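Local coordinates for DUF5618 domain-containing protein (Dyadobacter fermentans, PDB 3MFN) that is of unknown function but folds into a mostly helical bundle and belongs to the DUF5618 family, at residues A[32-37]-A[81-86]. Sequence-based numbering, arbitrary orientation. Where two conformers were deposited one is given.
Sequences QEAVIE and LDHYFG
One face of the His83 imidazole carries the methyl group of Ala34, whose CB sits 3.6 Å from the ring centroid, 26° off the normal, in a CH-pi contact. The methyl is displaced toward the CG side of the ring: Ala34 CB comes to 3.3 Å from His83 CG and 3.5 Å from His83 CB, but only to 4.1 Å from His83 CE1. At the far end of the ring, His83 NE2 approaches the backbone of Gln32 obliquely, 4.1 Å from Gln32 CA, a van der Waals approach without a hydrogen bond. With CG anti to the backbone N (chi1 -175°), the imidazole reaches across to the first turn of helix 34-52. The small side chain of Ala34 is consistent with the close backbone spacing here, Ala34 CA to His83 CA being 6.4 Å. Ala34 is buried while His83 remains exposed, and the ring covers part of the methyl's surface. The Gln32 side chain touches Glu150 and Leu153 of helix 132-153, and Tyr84, next to His83, also packs on Leu153 and meets Trp148. Glu33 occupies the N-cap position of helix 34-52, and Gly86, the first residue beyond helix 63-85, leaves helical geometry with positive phi. The CH-pi contact thus joins the first turn of helix 34-52 to the last turn of helix 63-85, two antiparallel neighbours at one end of a helical bundle.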
loop_
_atom_site.group_PDB
_atom_site.type_symbol
_atom_site.label_atom_id
_atom_site.label_comp_id
_atom_site.label_asym_id
_atom_site.label_seq_id
_atom_site.Cartn_x
_atom_site.Cartn_y
_atom_site.Cartn_z
ATOM N N GLN A 32 -8.864 -30.222 -0.858
ATOM C CA GLN A 32 -9.096 -28.770 -1.107
ATOM C C GLN A 32 -9.691 -27.986 0.094
ATOM O O GLN A 32 -10.211 -26.873 -0.062
ATOM C CB GLN A 32 -9.861 -28.571 -2.425
ATOM C CG GLN A 32 -10.516 -27.204 -2.631
ATOM C CD GLN A 32 -11.946 -27.163 -2.110
ATOM O OE1 GLN A 32 -12.612 -28.195 -2.018
ATOM N NE2 GLN A 32 -12.418 -25.970 -1.761
ATOM N N GLU A 33 -9.569 -28.568 1.285
ATOM C CA GLU A 33 -9.552 -27.809 2.526
ATOM C C GLU A 33 -8.170 -27.081 2.705
ATOM O O GLU A 33 -7.831 -26.569 3.797
ATOM C CB GLU A 33 -9.731 -28.747 3.664
ATOM C CG GLU A 33 -8.645 -29.784 3.765
ATOM C CD GLU A 33 -9.251 -31.149 4.041
ATOM O OE1 GLU A 33 -9.333 -32.007 3.099
ATOM O OE2 GLU A 33 -9.703 -31.307 5.200
ATOM N N ALA A 34 -7.360 -27.117 1.653
ATOM C CA ALA A 34 -6.380 -26.074 1.394
ATOM C C ALA A 34 -7.028 -24.688 1.500
ATOM O O ALA A 34 -6.442 -23.780 2.069
ATOM C CB ALA A 34 -5.786 -26.253 0.006
ATOM N N VAL A 35 -8.226 -24.518 0.939
ATOM C CA VAL A 35 -8.956 -23.238 1.028
ATOM C C VAL A 35 -9.281 -22.836 2.483
ATOM O O VAL A 35 -9.135 -21.663 2.893
ATOM C CB VAL A 35 -10.243 -23.313 0.180
ATOM C CG1 VAL A 35 -11.205 -22.219 0.520
ATOM C CG2 VAL A 35 -9.892 -23.252 -1.286
ATOM N N ILE A 36 -9.687 -23.820 3.284
ATOM C CA ILE A 36 -9.995 -23.569 4.683
ATOM C C ILE A 36 -8.767 -23.142 5.466
ATOM O O ILE A 36 -8.812 -22.187 6.246
ATOM C CB ILE A 36 -10.622 -24.793 5.285
ATOM C CG1 ILE A 36 -12.089 -24.856 4.808
ATOM C CG2 ILE A 36 -10.528 -24.798 6.828
ATOM C CD1 ILE A 36 -12.297 -25.111 3.299
ATOM N N GLU A 37 -7.676 -23.857 5.271
ATOM C CA GLU A 37 -6.432 -23.545 5.950
ATOM C C GLU A 37 -5.925 -22.097 5.565
ATOM O O GLU A 37 -5.525 -21.347 6.456
ATOM C CB GLU A 37 -5.412 -24.661 5.692
ATOM C CG GLU A 37 -3.973 -24.407 6.134
ATOM C CD GLU A 37 -3.725 -24.661 7.639
ATOM O OE1 GLU A 37 -4.688 -24.671 8.426
ATOM O OE2 GLU A 37 -2.545 -24.823 8.022
ATOM N N LEU A 81 -2.766 -20.694 -3.296
ATOM C CA LEU A 81 -2.143 -20.745 -4.620
ATOM C C LEU A 81 -1.265 -21.978 -4.865
ATOM O O LEU A 81 -1.312 -22.568 -5.954
ATOM C CB LEU A 81 -1.387 -19.449 -4.955
ATOM C CG LEU A 81 -2.263 -18.162 -5.034
ATOM C CD1 LEU A 81 -1.437 -16.913 -5.232
ATOM C CD2 LEU A 81 -3.324 -18.253 -6.153
ATOM N N ASP A 82 -0.495 -22.380 -3.866
ATOM C CA ASP A 82 0.416 -23.514 -3.989
ATOM C C ASP A 82 -0.377 -24.778 -4.191
ATOM O O ASP A 82 0.049 -25.682 -4.933
ATOM C CB ASP A 82 1.269 -23.676 -2.730
ATOM C CG ASP A 82 2.360 -22.636 -2.644
ATOM O OD1 ASP A 82 2.690 -22.097 -3.696
ATOM O OD2 ASP A 82 2.875 -22.344 -1.540
ATOM N N HIS A 83 -1.525 -24.846 -3.521
ATOM C CA HIS A 83 -2.369 -26.002 -3.644
ATOM C C HIS A 83 -3.015 -26.056 -5.019
ATOM O O HIS A 83 -3.147 -27.102 -5.565
ATOM C CB HIS A 83 -3.449 -26.123 -2.555
ATOM C CG HIS A 83 -4.230 -27.402 -2.661
ATOM N ND1 HIS A 83 -3.881 -28.548 -1.976
ATOM C CD2 HIS A 83 -5.314 -27.727 -3.404
ATOM C CE1 HIS A 83 -4.716 -29.523 -2.291
ATOM N NE2 HIS A 83 -5.604 -29.047 -3.146
ATOM N N TYR A 84 -3.374 -24.915 -5.604
ATOM C CA TYR A 84 -4.009 -24.911 -6.931
ATOM C C TYR A 84 -3.008 -25.168 -8.088
ATOM O O TYR A 84 -3.297 -25.920 -9.032
ATOM C CB TYR A 84 -4.730 -23.577 -7.146
ATOM C CG TYR A 84 -5.451 -23.444 -8.476
ATOM C CD1 TYR A 84 -6.385 -24.376 -8.863
ATOM C CD2 TYR A 84 -5.225 -22.367 -9.322
ATOM C CE1 TYR A 84 -7.073 -24.269 -10.121
ATOM C CE2 TYR A 84 -5.903 -22.244 -10.565
ATOM C CZ TYR A 84 -6.817 -23.204 -10.949
ATOM O OH TYR A 84 -7.482 -23.101 -12.146
ATOM N N PHE A 85 -1.850 -24.501 -8.033
ATOM C CA PHE A 85 -0.886 -24.512 -9.143
ATOM C C PHE A 85 0.140 -25.650 -9.002
ATOM O O PHE A 85 0.847 -26.017 -9.957
ATOM C CB PHE A 85 -0.150 -23.164 -9.220
ATOM C CG PHE A 85 -1.004 -22.014 -9.721
ATOM C CD1 PHE A 85 -1.690 -22.101 -10.907
ATOM C CD2 PHE A 85 -1.051 -20.836 -9.031
ATOM C CE1 PHE A 85 -2.433 -21.044 -11.366
ATOM C CE2 PHE A 85 -1.770 -19.794 -9.486
ATOM C CZ PHE A 85 -2.483 -19.900 -10.640
ATOM N N GLY A 86 0.219 -26.197 -7.802
ATOM C CA GLY A 86 1.130 -27.278 -7.508
ATOM C C GLY A 86 2.564 -26.791 -7.406
ATOM O O GLY A 86 2.862 -25.769 -6.746
#